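Local coordinates for protein GrgF (Penicillium sp. sh18, PDB 6LZH) that acts as a polyketide transferase of the alpha/beta-hydrolase fold that takes part in building the fungal polyketide gregatin A, at residues R79-D83 with R206-T211; A133-V137 with Q284-L288; R22-A28 with I61-D67. All coordinates share one frame; numbering follows the deposited sequence.

Interaction 1: residues R79-D83 with R206-T211; sequences RNDID and RISVQT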
ATOM      1  N   ARG A  79       0.352   5.392  17.803  1.00 20.27           N
ATOM      2  CA  ARG A  79       0.304   4.023  18.305  1.00 23.23           C
ATOM      3  C   ARG A  79      -0.922   3.306  17.745  1.00 23.95           C
ATOM      4  O   ARG A  79      -1.880   3.940  17.304  1.00 19.11           O
ATOM      5  CB  ARG A  79       0.252   4.016  19.825  1.00 21.81           C
ATOM      6  CG  ARG A  79       1.129   5.055  20.448  1.00 26.12           C
ATOM      7  CD  ARG A  79       2.567   4.725  20.186  1.00 24.41           C
ATOM      8  NE  ARG A  79       2.946   3.460  20.810  1.00 25.36           N
ATOM      9  CZ  ARG A  79       4.106   2.846  20.603  1.00 22.75           C
ATOM     10  NH1 ARG A  79       5.001   3.368  19.763  1.00 21.67           N
ATOM     11  NH2 ARG A  79       4.359   1.701  21.222  1.00 21.35           N
ATOM     12  N   ASN A  80      -0.881   1.972  17.756  1.00 18.81           N
ATOM     13  CA  ASN A  80      -2.060   1.177  17.408  1.00 19.44           C
ATOM     14  C   ASN A  80      -2.629   1.635  16.073  1.00 21.58           C
ATOM     15  O   ASN A  80      -3.821   1.918  15.925  1.00 23.55           O
ATOM     16  CB  ASN A  80      -3.108   1.272  18.511  1.00 19.51           C
ATOM     17  CG  ASN A  80      -2.604   0.737  19.804  1.00 28.42           C
ATOM     18  OD1 ASN A  80      -2.309   1.483  20.746  1.00 26.78           O
ATOM     19  ND2 ASN A  80      -2.448  -0.568  19.847  1.00 20.12           N
ATOM     20  N   ASP A  81      -1.728   1.761  15.111  1.00 19.83           N
ATOM     21  CA  ASP A  81      -1.996   2.313  13.789  1.00 21.44           C
ATOM     22  C   ASP A  81      -1.388   1.297  12.822  1.00 20.60           C
ATOM     23  O   ASP A  81      -0.164   1.217  12.682  1.00 23.45           O
ATOM     24  CB  ASP A  81      -1.375   3.705  13.669  1.00 22.31           C
ATOM     25  CG  ASP A  81      -1.518   4.287  12.290  1.00 25.16           C
ATOM     26  OD1 ASP A  81      -2.645   4.249  11.762  1.00 25.30           O
ATOM     27  OD2 ASP A  81      -0.498   4.760  11.742  1.00 28.06           O
ATOM     28  N   ILE A  82      -2.233   0.486  12.199  1.00 19.32           N
ATOM     29  CA  ILE A  82      -1.812  -0.767  11.582  1.00 20.91           C
ATOM     30  C   ILE A  82      -1.617  -0.528  10.092  1.00 25.40           C
ATOM     31  O   ILE A  82      -2.438   0.136   9.449  1.00 20.33           O
ATOM     32  CB  ILE A  82      -2.837  -1.895  11.823  1.00 23.10           C
ATOM     33  CG1 ILE A  82      -2.986  -2.267  13.312  1.00 22.79           C
ATOM     34  CG2 ILE A  82      -2.495  -3.126  11.009  1.00 23.18           C
ATOM     35  CD1 ILE A  82      -1.775  -2.035  14.176  1.00 27.33           C
ATOM     36  N   ASP A  83      -0.517  -1.046   9.549  1.00 19.85           N
ATOM     37  CA  ASP A  83      -0.168  -0.850   8.144  1.00 21.39           C
ATOM     38  C   ASP A  83       0.482  -2.147   7.670  1.00 19.23           C
ATOM     39  O   ASP A  83       1.666  -2.374   7.933  1.00 16.48           O
ATOM     40  CB  ASP A  83       0.768   0.347   7.976  1.00 20.50           C
ATOM     41  CG  ASP A  83       1.026   0.691   6.516  1.00 23.99           C
ATOM     42  OD1 ASP A  83       0.654  -0.118   5.637  1.00 21.68           O
ATOM     43  OD2 ASP A  83       1.600   1.770   6.256  1.00 25.36           O
ATOM     44  N   ARG A 206      -8.425   0.082  21.164  1.00 29.85           N
ATOM     45  CA  ARG A 206      -8.547   1.198  20.242  1.00 27.79           C
ATOM     46  C   ARG A 206      -7.618   0.975  19.058  1.00 24.35           C
ATOM     47  O   ARG A 206      -6.530   0.407  19.194  1.00 20.66           O
ATOM     48  CB  ARG A 206      -8.212   2.538  20.926  1.00 29.89           C
ATOM     49  CG  ARG A 206      -8.991   2.794  22.216  1.00 38.38           C
ATOM     50  CD  ARG A 206      -9.357   4.269  22.385  1.00 43.26           C
ATOM     51  NE  ARG A 206     -10.756   4.523  22.037  1.00 42.18           N
ATOM     52  CZ  ARG A 206     -11.262   5.732  21.810  1.00 44.07           C
ATOM     53  NH1 ARG A 206     -10.480   6.803  21.897  1.00 44.73           N
ATOM     54  NH2 ARG A 206     -12.547   5.872  21.496  1.00 39.04           N
ATOM     55  N   ILE A 207      -8.050   1.449  17.898  1.00 22.64           N
ATOM     56  CA  ILE A 207      -7.284   1.331  16.668  1.00 21.78           C
ATOM     57  C   ILE A 207      -7.465   2.637  15.901  1.00 24.65           C
ATOM     58  O   ILE A 207      -8.542   3.239  15.941  1.00 22.11           O
ATOM     59  CB  ILE A 207      -7.742   0.098  15.859  1.00 22.07           C
ATOM     60  CG1 ILE A 207      -6.814  -0.137  14.674  1.00 25.98           C
ATOM     61  CG2 ILE A 207      -9.170   0.247  15.382  1.00 27.19           C
ATOM     62  CD1 ILE A 207      -5.616  -0.956  15.038  1.00 26.15           C
ATOM     63  N   SER A 208      -6.399   3.109  15.250  1.00 23.62           N
ATOM     64  CA  SER A 208      -6.502   4.363  14.513  1.00 20.94           C
ATOM     65  C   SER A 208      -7.507   4.228  13.378  1.00 20.10           C
ATOM     66  O   SER A 208      -7.641   3.166  12.768  1.00 18.59           O
ATOM     67  CB  SER A 208      -5.141   4.772  13.942  1.00 20.84           C
ATOM     68  OG  SER A 208      -4.805   3.936  12.850  1.00 25.01           O
ATOM     69  N   VAL A 209      -8.218   5.321  13.090  1.00 18.42           N
ATOM     70  CA  VAL A 209      -9.111   5.301  11.932  1.00 20.63           C
ATOM     71  C   VAL A 209      -8.326   5.108  10.642  1.00 19.15           C
ATOM     72  O   VAL A 209      -8.875   4.626   9.652  1.00 19.01           O
ATOM     73  CB  VAL A 209      -9.980   6.575  11.848  1.00 20.85           C
ATOM     74  CG1 VAL A 209     -10.770   6.777  13.127  1.00 23.69           C
ATOM     75  CG2 VAL A 209      -9.132   7.813  11.551  1.00 22.06           C
ATOM     76  N   GLN A 210      -7.047   5.491  10.614  1.00 17.31           N
ATOM     77  CA  GLN A 210      -6.272   5.305   9.398  1.00 19.50           C
ATOM     78  C   GLN A 210      -6.037   3.830   9.110  1.00 20.74           C
ATOM     79  O   GLN A 210      -5.758   3.466   7.958  1.00 16.70           O
ATOM     80  CB  GLN A 210      -4.928   6.045   9.508  1.00 19.68           C
ATOM     81  CG  GLN A 210      -5.088   7.557   9.694  1.00 17.01           C
ATOM     82  CD  GLN A 210      -5.821   8.197   8.519  1.00 18.68           C
ATOM     83  OE1 GLN A 210      -5.698   7.751   7.362  1.00 19.02           O
ATOM     84  NE2 GLN A 210      -6.593   9.242   8.806  1.00 18.15           N
ATOM     85  N   THR A 211      -6.124   2.982  10.137  1.00 17.78           N
ATOM     86  CA  THR A 211      -5.970   1.548   9.921  1.00 21.31           C
ATOM     87  C   THR A 211      -6.940   1.052   8.853  1.00 21.95           C
ATOM     88  O   THR A 211      -6.549   0.306   7.950  1.00 19.69           O
ATOM     89  CB  THR A 211      -6.186   0.792  11.236  1.00 22.45           C
ATOM     90  OG1 THR A 211      -5.139   1.123  12.169  1.00 17.83           O
ATOM     91  CG2 THR A 211      -6.202  -0.715  10.987  1.00 21.08           C
TER
HETATM   92  O   HOH W   1      -4.246  -1.247   7.854  1.00 27.48           O
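Asn80, Asp81 and Ile82 meet Ile207, Ser208 and Thr211 in a polar, largely buried contact: the loop running into helix 84-99 lies against the junction where short strand 206-208 turns into helix 209-216. Asn80 O receives the backbone N-H of Ser208 at 2.9 Å. Two residues on, the N-H of Ile82 points almost straight (175°) at Thr211 OG1, 3.0 Å away. Ser208 is the N-cap of the helix; its OG faces Asp81 OD1 in a hydrogen bond modelled at 2.4 Å, too short to be taken at face value. Ser208 OG sits between the backbone N and the carbonyl carbon (chi1 73°), turned toward the first helical turn, where it accepts a weak capping bond from Thr211 N and a hydrogen bond from Thr211 OG1. Beside this network, Ile82 CG1 presses on Ile207 CD1 at 3.4 Å, tighter than usual for two carbons, the side chains roughly perpendicular. A water bridges Ile82 O and Thr211 O. The other carboxylate oxygen of Asp81 forms a salt bridge with Arg69. The two hydroxyls thus appear to relay hydrogen bonds from Ile82 N toward Asp81, whose negative charge would probably polarise the chain.

Interaction 2: residues A133-V137 with Q284-L288; sequences AAIAV and QLDFL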
ATOM      1  N   ALA A 133      11.155 -20.225   4.170  1.00 16.59           N
ATOM      2  CA  ALA A 133       9.866 -20.880   4.392  1.00 17.17           C
ATOM      3  C   ALA A 133       8.984 -19.921   5.175  1.00 13.68           C
ATOM      4  O   ALA A 133       9.482 -19.046   5.879  1.00 16.59           O
ATOM      5  CB  ALA A 133      10.026 -22.211   5.155  1.00 13.63           C
ATOM      6  N   ALA A 134       7.666 -20.100   5.049  1.00 12.28           N
ATOM      7  CA  ALA A 134       6.716 -19.225   5.720  1.00 11.88           C
ATOM      8  C   ALA A 134       5.561 -20.055   6.255  1.00 15.92           C
ATOM      9  O   ALA A 134       5.081 -20.958   5.563  1.00 14.95           O
ATOM     10  CB  ALA A 134       6.173 -18.138   4.775  1.00 11.00           C
ATOM     11  N   ILE A 135       5.113 -19.740   7.479  1.00 12.33           N
ATOM     12  CA  ILE A 135       3.956 -20.391   8.097  1.00 10.25           C
ATOM     13  C   ILE A 135       2.955 -19.324   8.518  1.00 15.34           C
ATOM     14  O   ILE A 135       3.306 -18.396   9.261  1.00 11.77           O
ATOM     15  CB  ILE A 135       4.358 -21.235   9.321  1.00 11.58           C
ATOM     16  CG1 ILE A 135       5.362 -22.333   8.926  1.00 11.67           C
ATOM     17  CG2 ILE A 135       3.079 -21.811   9.990  1.00 13.76           C
ATOM     18  CD1 ILE A 135       6.032 -23.018  10.165  1.00 15.06           C
ATOM     19  N   ALA A 136       1.704 -19.469   8.068  1.00 11.05           N
ATOM     20  CA  ALA A 136       0.617 -18.582   8.468  1.00 16.42           C
ATOM     21  C   ALA A 136      -0.400 -19.378   9.279  1.00 15.54           C
ATOM     22  O   ALA A 136      -0.953 -20.368   8.792  1.00 16.13           O
ATOM     23  CB  ALA A 136      -0.049 -17.937   7.245  1.00 15.69           C
ATOM     24  N   VAL A 137      -0.635 -18.953  10.515  1.00 12.42           N
ATOM     25  CA  VAL A 137      -1.592 -19.600  11.404  1.00 14.83           C
ATOM     26  C   VAL A 137      -2.824 -18.719  11.530  1.00 13.07           C
ATOM     27  O   VAL A 137      -2.727 -17.570  11.982  1.00 13.66           O
ATOM     28  CB  VAL A 137      -0.981 -19.872  12.785  1.00 11.15           C
ATOM     29  CG1 VAL A 137      -2.023 -20.509  13.667  1.00 12.50           C
ATOM     30  CG2 VAL A 137       0.283 -20.736  12.665  1.00 14.17           C
ATOM     31  N   GLN A 284       4.320 -28.342  12.143  1.00 18.31           N
ATOM     32  CA  GLN A 284       5.001 -27.171  11.596  1.00 15.64           C
ATOM     33  C   GLN A 284       6.510 -27.351  11.626  1.00 16.65           C
ATOM     34  O   GLN A 284       7.209 -26.943  10.698  1.00 11.91           O
ATOM     35  CB  GLN A 284       4.609 -25.915  12.379  1.00 14.65           C
ATOM     36  CG  GLN A 284       3.149 -25.514  12.178  1.00 15.27           C
ATOM     37  CD  GLN A 284       2.685 -24.448  13.156  1.00 13.13           C
ATOM     38  OE1 GLN A 284       3.455 -23.581  13.558  1.00 14.18           O
ATOM     39  NE2 GLN A 284       1.410 -24.516  13.549  1.00 13.95           N
ATOM     40  N   LEU A 285       7.028 -27.949  12.697  1.00 16.24           N
ATOM     41  CA  LEU A 285       8.449 -28.262  12.758  1.00 14.37           C
ATOM     42  C   LEU A 285       8.856 -29.220  11.635  1.00 17.84           C
ATOM     43  O   LEU A 285       9.920 -29.058  11.020  1.00 19.73           O
ATOM     44  CB  LEU A 285       8.769 -28.853  14.132  1.00 14.76           C
ATOM     45  CG  LEU A 285      10.193 -29.381  14.271  1.00 18.41           C
ATOM     46  CD1 LEU A 285      11.135 -28.193  14.333  1.00 16.11           C
ATOM     47  CD2 LEU A 285      10.294 -30.245  15.528  1.00 21.02           C
ATOM     48  N   ASP A 286       8.020 -30.215  11.345  1.00 18.59           N
ATOM     49  CA  ASP A 286       8.324 -31.143  10.257  1.00 18.81           C
ATOM     50  C   ASP A 286       8.335 -30.422   8.910  1.00 16.73           C
ATOM     51  O   ASP A 286       9.211 -30.663   8.070  1.00 14.57           O
ATOM     52  CB  ASP A 286       7.298 -32.283  10.247  1.00 15.74           C
ATOM     53  CG  ASP A 286       7.701 -33.412   9.322  1.00 21.70           C
ATOM     54  OD1 ASP A 286       8.680 -34.109   9.650  1.00 23.56           O
ATOM     55  OD2 ASP A 286       7.065 -33.586   8.251  1.00 22.02           O
ATOM     56  N   PHE A 287       7.366 -29.530   8.695  1.00 13.39           N
ATOM     57  CA  PHE A 287       7.362 -28.687   7.502  1.00 15.50           C
ATOM     58  C   PHE A 287       8.673 -27.925   7.370  1.00 14.43           C
ATOM     59  O   PHE A 287       9.308 -27.936   6.314  1.00 16.36           O
ATOM     60  CB  PHE A 287       6.178 -27.724   7.566  1.00 13.95           C
ATOM     61  CG  PHE A 287       6.205 -26.652   6.516  1.00 14.84           C
ATOM     62  CD1 PHE A 287       5.782 -26.915   5.225  1.00 15.63           C
ATOM     63  CD2 PHE A 287       6.645 -25.370   6.821  1.00 16.22           C
ATOM     64  CE1 PHE A 287       5.796 -25.910   4.246  1.00 18.25           C
ATOM     65  CE2 PHE A 287       6.659 -24.361   5.836  1.00 14.55           C
ATOM     66  CZ  PHE A 287       6.247 -24.635   4.570  1.00 14.89           C
ATOM     67  N   LEU A 288       9.093 -27.256   8.445  1.00 17.38           N
ATOM     68  CA  LEU A 288      10.349 -26.512   8.421  1.00 15.92           C
ATOM     69  C   LEU A 288      11.548 -27.425   8.182  1.00 17.73           C
ATOM     70  O   LEU A 288      12.477 -27.053   7.452  1.00 17.29           O
ATOM     71  CB  LEU A 288      10.518 -25.733   9.726  1.00 13.91           C
ATOM     72  CG  LEU A 288       9.495 -24.596   9.989  1.00 18.38           C
ATOM     73  CD1 LEU A 288       9.710 -23.937  11.348  1.00 19.69           C
ATOM     74  CD2 LEU A 288       9.505 -23.521   8.888  1.00 15.00           C
TER
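Ile135 on strand 133-137 reaches toward helix 277-292 and meets three of its side chains: Gln284, Phe287 and Leu288. From CB the chain forks. CG2, the short branch, lies beside the amide end of Gln284, 4.0 Å from its OE1. CG1 is the long branch, anti to the carbonyl carbon (chi1 -59°), and runs along the Phe287 ring, 3.9 Å from CD2 and about equally far from CE2; the two side chains run alongside but head opposite ways. The tip, CD1, carried outward by an extended chi2 of 168°, pushes in between the helix side chains. It sits 3.7 Å from Leu288 CD2 and 3.9 Å from Gln284 CB, so residues one helical turn apart both close on the same methyl group.

At the start of the strand, Ala133 CB packs on Leu288 CD2 at 4.0 Å and lies obliquely to the Phe287 ring. Toward the other end, Gln284 stretches across to Val137, NE2 coming 4.0 Å from CG2. No hydrogen bond joins the two segments; Gln284 OE1 is satisfied instead by the indole N-H of Trp112 on strand 108-114. The side chain of Val137 is about 7 Å from those of the active-site residues Cys115 and His269.

Strand and helix run nearly antiparallel, at 160°, with their axes 9.8 Å apart. The helix is the last of the chain and packs over the central sheet of the alpha/beta-hydrolase fold, where strand 133-137 lies between 108-114 and 232-237. Gln284 and Phe287 also touch Met233 on the latter strand, while Ala134 and Ala136 face helix 116-127 on the opposite side of the sheet.

Interaction 3: residues R22-A28 with I61-D67; sequences RGWLFPA and ITCLLYD
Trp24 and Leu65 face each other across two antiparallel strands, with Phe26 and Cys63 as the next hydrogen-bonded pair on the same face. Trp24 has its CG beside the backbone N (chi1 -72°), which stands the indole up from the sheet, and Leu65 CD2 meets it at the edge, 4.3 Å from CE3. The ring edge of Phe26 lies over the neighbouring strand, with Cys63 O in the ring plane and CE1 4.2 Å from Leu65 CB, while the CB atoms of Phe26 and Cys63 pack directly. Helix 49-58 covers this side, touching Phe26, Cys63 and Leu65.

The backbones are joined by paired bonds at Trp24-Leu65 and Phe26-Cys63, the Phe26 N-H reaching Cys63 O at 2.7 Å. This is one of the two antiparallel pairings in the alpha/beta-hydrolase sheet: strand 20-26 runs against both neighbours, 9-14 and 62-66, and from 62-66 onward the strands run parallel. Gly23, which has no side chain, stands opposite Tyr66 at a non-hydrogen-bonded pair where the CA atoms approach to 3.7 Å, and Gly23 CA lies 3.1 Å from Leu65 O.

On the face of Leu25, Leu64 and Tyr66, Leu25 bends CD1 across to Thr62 CG2, 3.6 Å away. Tyr66 CG lies between the backbone N and the carbonyl carbon (chi1 69°), which turns the ring off strand 20-26; Leu64 CG lies in plane at its edge, Phe13 meets it edge-to-face, and helix 84-99 packs against it. Beyond the regular pairing, the side chain of Thr62 takes over from the backbone, its OG1 accepting Ala28 N-H at 2.9 Å in a nearly straight bond.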
ATOM      1  N   ARG A  22      11.455  -3.279  18.801  1.00 17.39           N
ATOM      2  CA  ARG A  22      12.035  -3.979  19.940  1.00 16.67           C
ATOM      3  C   ARG A  22      11.346  -5.314  20.134  1.00 22.65           C
ATOM      4  O   ARG A  22      10.162  -5.474  19.819  1.00 17.64           O
ATOM      5  CB  ARG A  22      11.934  -3.119  21.219  1.00 20.35           C
ATOM      6  CG  ARG A  22      12.679  -1.783  21.088  1.00 21.42           C
ATOM      7  CD  ARG A  22      12.636  -0.883  22.335  1.00 21.24           C
ATOM      8  NE  ARG A  22      13.418   0.337  22.107  1.00 24.65           N
ATOM      9  CZ  ARG A  22      12.958   1.425  21.483  1.00 25.46           C
ATOM     10  NH1 ARG A  22      11.710   1.483  21.046  1.00 19.83           N
ATOM     11  NH2 ARG A  22      13.751   2.473  21.306  1.00 29.69           N
ATOM     12  N   GLY A  23      12.099  -6.270  20.655  1.00 16.45           N
ATOM     13  CA  GLY A  23      11.549  -7.587  20.811  1.00 19.33           C
ATOM     14  C   GLY A  23      12.458  -8.484  21.608  1.00 19.41           C
ATOM     15  O   GLY A  23      13.339  -8.027  22.347  1.00 15.36           O
ATOM     16  N   TRP A  24      12.229  -9.773  21.426  1.00 16.91           N
ATOM     17  CA  TRP A  24      12.873 -10.815  22.201  1.00 19.76           C
ATOM     18  C   TRP A  24      13.526 -11.794  21.252  1.00 18.24           C
ATOM     19  O   TRP A  24      12.930 -12.189  20.248  1.00 17.90           O
ATOM     20  CB  TRP A  24      11.871 -11.574  23.083  1.00 19.63           C
ATOM     21  CG  TRP A  24      11.367 -10.805  24.254  1.00 19.88           C
ATOM     22  CD1 TRP A  24      12.071  -9.906  25.012  1.00 21.43           C
ATOM     23  CD2 TRP A  24      10.058 -10.875  24.826  1.00 17.17           C
ATOM     24  NE1 TRP A  24      11.274  -9.409  26.007  1.00 20.27           N
ATOM     25  CE2 TRP A  24      10.032  -9.984  25.917  1.00 20.15           C
ATOM     26  CE3 TRP A  24       8.895 -11.596  24.510  1.00 18.44           C
ATOM     27  CZ2 TRP A  24       8.895  -9.801  26.708  1.00 23.86           C
ATOM     28  CZ3 TRP A  24       7.768 -11.414  25.296  1.00 23.81           C
ATOM     29  CH2 TRP A  24       7.777 -10.520  26.385  1.00 22.28           C
ATOM     30  N   LEU A  25      14.740 -12.197  21.599  1.00 17.85           N
ATOM     31  CA  LEU A  25      15.482 -13.214  20.883  1.00 18.33           C
ATOM     32  C   LEU A  25      15.538 -14.462  21.754  1.00 21.80           C
ATOM     33  O   LEU A  25      15.951 -14.383  22.915  1.00 18.25           O
ATOM     34  CB  LEU A  25      16.888 -12.702  20.567  1.00 19.89           C
ATOM     35  CG  LEU A  25      17.852 -13.654  19.867  1.00 23.51           C
ATOM     36  CD1 LEU A  25      17.340 -13.969  18.489  1.00 24.87           C
ATOM     37  CD2 LEU A  25      19.244 -13.012  19.798  1.00 29.65           C
ATOM     38  N   PHE A  26      15.106 -15.604  21.206  1.00 18.89           N
ATOM     39  CA  PHE A  26      15.186 -16.908  21.874  1.00 19.22           C
ATOM     40  C   PHE A  26      16.261 -17.736  21.173  1.00 19.56           C
ATOM     41  O   PHE A  26      15.975 -18.444  20.189  1.00 16.40           O
ATOM     42  CB  PHE A  26      13.836 -17.641  21.860  1.00 17.81           C
ATOM     43  CG  PHE A  26      12.719 -16.897  22.566  1.00 19.05           C
ATOM     44  CD1 PHE A  26      12.082 -15.819  21.950  1.00 18.83           C
ATOM     45  CD2 PHE A  26      12.304 -17.272  23.845  1.00 18.42           C
ATOM     46  CE1 PHE A  26      11.059 -15.132  22.598  1.00 19.72           C
ATOM     47  CE2 PHE A  26      11.267 -16.601  24.484  1.00 19.46           C
ATOM     48  CZ  PHE A  26      10.651 -15.532  23.864  1.00 19.65           C
ATOM     49  N   PRO A  27      17.518 -17.662  21.619  1.00 18.64           N
ATOM     50  CA  PRO A  27      18.601 -18.325  20.886  1.00 19.89           C
ATOM     51  C   PRO A  27      18.579 -19.829  21.060  1.00 22.61           C
ATOM     52  O   PRO A  27      18.405 -20.345  22.168  1.00 24.45           O
ATOM     53  CB  PRO A  27      19.871 -17.721  21.502  1.00 21.85           C
ATOM     54  CG  PRO A  27      19.445 -17.232  22.832  1.00 20.35           C
ATOM     55  CD  PRO A  27      18.033 -16.758  22.661  1.00 18.58           C
ATOM     56  N   ALA A  28      18.771 -20.530  19.946  1.00 19.68           N
ATOM     57  CA  ALA A  28      19.051 -21.955  19.996  1.00 21.38           C
ATOM     58  C   ALA A  28      20.457 -22.183  20.547  1.00 24.36           C
ATOM     59  O   ALA A  28      21.273 -21.264  20.628  1.00 22.91           O
ATOM     60  CB  ALA A  28      18.937 -22.584  18.611  1.00 21.83           C
ATOM     61  N   ILE A  61      15.524 -24.037  16.948  1.00 17.60           N
ATOM     62  CA  ILE A  61      15.242 -22.897  16.080  1.00 16.17           C
ATOM     63  C   ILE A  61      15.377 -21.608  16.879  1.00 16.52           C
ATOM     64  O   ILE A  61      14.661 -21.413  17.870  1.00 16.66           O
ATOM     65  CB  ILE A  61      13.842 -22.986  15.455  1.00 16.19           C
ATOM     66  CG1 ILE A  61      13.715 -24.242  14.600  1.00 17.64           C
ATOM     67  CG2 ILE A  61      13.560 -21.711  14.645  1.00 15.99           C
ATOM     68  CD1 ILE A  61      12.271 -24.689  14.417  1.00 21.43           C
ATOM     69  N   THR A  62      16.255 -20.709  16.420  1.00 17.14           N
ATOM     70  CA  THR A  62      16.388 -19.391  17.038  1.00 15.88           C
ATOM     71  C   THR A  62      15.227 -18.495  16.625  1.00 17.47           C
ATOM     72  O   THR A  62      15.002 -18.266  15.432  1.00 18.49           O
ATOM     73  CB  THR A  62      17.725 -18.744  16.656  1.00 16.18           C
ATOM     74  OG1 THR A  62      18.802 -19.493  17.231  1.00 19.11           O
ATOM     75  CG2 THR A  62      17.813 -17.333  17.199  1.00 18.55           C
ATOM     76  N   CYS A  63      14.493 -17.968  17.606  1.00 17.70           N
ATOM     77  CA  CYS A  63      13.287 -17.203  17.323  1.00 16.36           C
ATOM     78  C   CYS A  63      13.457 -15.729  17.676  1.00 19.86           C
ATOM     79  O   CYS A  63      14.048 -15.379  18.707  1.00 18.16           O
ATOM     80  CB  CYS A  63      12.081 -17.788  18.086  1.00 15.05           C
ATOM     81  SG  CYS A  63      11.700 -19.488  17.573  1.00 20.27           S
ATOM     82  N   LEU A  64      12.959 -14.877  16.780  1.00 12.15           N
ATOM     83  CA  LEU A  64      12.845 -13.434  16.977  1.00 15.50           C
ATOM     84  C   LEU A  64      11.362 -13.097  17.092  1.00 17.44           C
ATOM     85  O   LEU A  64      10.574 -13.400  16.186  1.00 15.57           O
ATOM     86  CB  LEU A  64      13.469 -12.652  15.812  1.00 15.00           C
ATOM     87  CG  LEU A  64      13.242 -11.131  15.859  1.00 17.21           C
ATOM     88  CD1 LEU A  64      13.918 -10.467  17.099  1.00 17.81           C
ATOM     89  CD2 LEU A  64      13.697 -10.469  14.569  1.00 19.42           C
ATOM     90  N   LEU A  65      10.976 -12.496  18.210  1.00 15.18           N
ATOM     91  CA  LEU A  65       9.592 -12.110  18.451  1.00 17.44           C
ATOM     92  C   LEU A  65       9.597 -10.627  18.773  1.00 18.72           C
ATOM     93  O   LEU A  65      10.198 -10.223  19.770  1.00 23.68           O
ATOM     94  CB  LEU A  65       9.022 -12.934  19.617  1.00 17.44           C
ATOM     95  CG  LEU A  65       7.626 -12.687  20.136  1.00 21.59           C
ATOM     96  CD1 LEU A  65       6.670 -12.683  18.973  1.00 20.79           C
ATOM     97  CD2 LEU A  65       7.246 -13.764  21.183  1.00 18.99           C
ATOM     98  N   TYR A  66       8.952  -9.809  17.946  1.00 18.64           N
ATOM     99  CA  TYR A  66       9.080  -8.372  18.148  1.00 18.03           C
ATOM    100  C   TYR A  66       7.747  -7.646  18.050  1.00 17.01           C
ATOM    101  O   TYR A  66       6.772  -8.157  17.496  1.00 18.09           O
ATOM    102  CB  TYR A  66      10.098  -7.772  17.184  1.00 21.96           C
ATOM    103  CG  TYR A  66       9.759  -7.711  15.711  1.00 23.52           C
ATOM    104  CD1 TYR A  66       8.917  -6.720  15.208  1.00 21.77           C
ATOM    105  CD2 TYR A  66      10.355  -8.583  14.814  1.00 24.87           C
ATOM    106  CE1 TYR A  66       8.644  -6.629  13.870  1.00 23.43           C
ATOM    107  CE2 TYR A  66      10.098  -8.500  13.447  1.00 28.90           C
ATOM    108  CZ  TYR A  66       9.240  -7.516  12.981  1.00 26.55           C
ATOM    109  OH  TYR A  66       8.971  -7.412  11.632  1.00 25.80           O
ATOM    110  N   ASP A  67       7.715  -6.448  18.649  1.00 16.74           N
ATOM    111  CA  ASP A  67       6.523  -5.613  18.607  1.00 18.48           C
ATOM    112  C   ASP A  67       6.521  -4.853  17.291  1.00 18.41           C
ATOM    113  O   ASP A  67       7.525  -4.200  16.963  1.00 18.65           O
ATOM    114  CB  ASP A  67       6.478  -4.633  19.792  1.00 15.50           C
ATOM    115  CG  ASP A  67       6.137  -5.318  21.111  1.00 19.94           C
ATOM    116  OD1 ASP A  67       5.265  -6.203  21.111  1.00 21.25           O
ATOM    117  OD2 ASP A  67       6.710  -4.953  22.157  1.00 17.99           O
TER

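In the fold
Interactions 2 and 3 belong to the same central sheet. Interaction 3 pairs two of its strands edge to edge through backbone hydrogen bonds, whereas interaction 2 lays the C-terminal helix over a strand by mainly apolar packing, with no hydrogen bond between the segments. Their centres are about 16 Å apart, and they meet where Ile61 CD1 packs on Leu285 CD1 at 3.7 Å. Interaction 1 touches neither: it joins a loop to a helix start, and its centre is about 29 Å from that of interaction 2, on the opposite side of the chain's centre. All three are largely buried, interaction 2 entirely so, yet interaction 1 relies most on side-chain hydroxyls, a carboxylate and water.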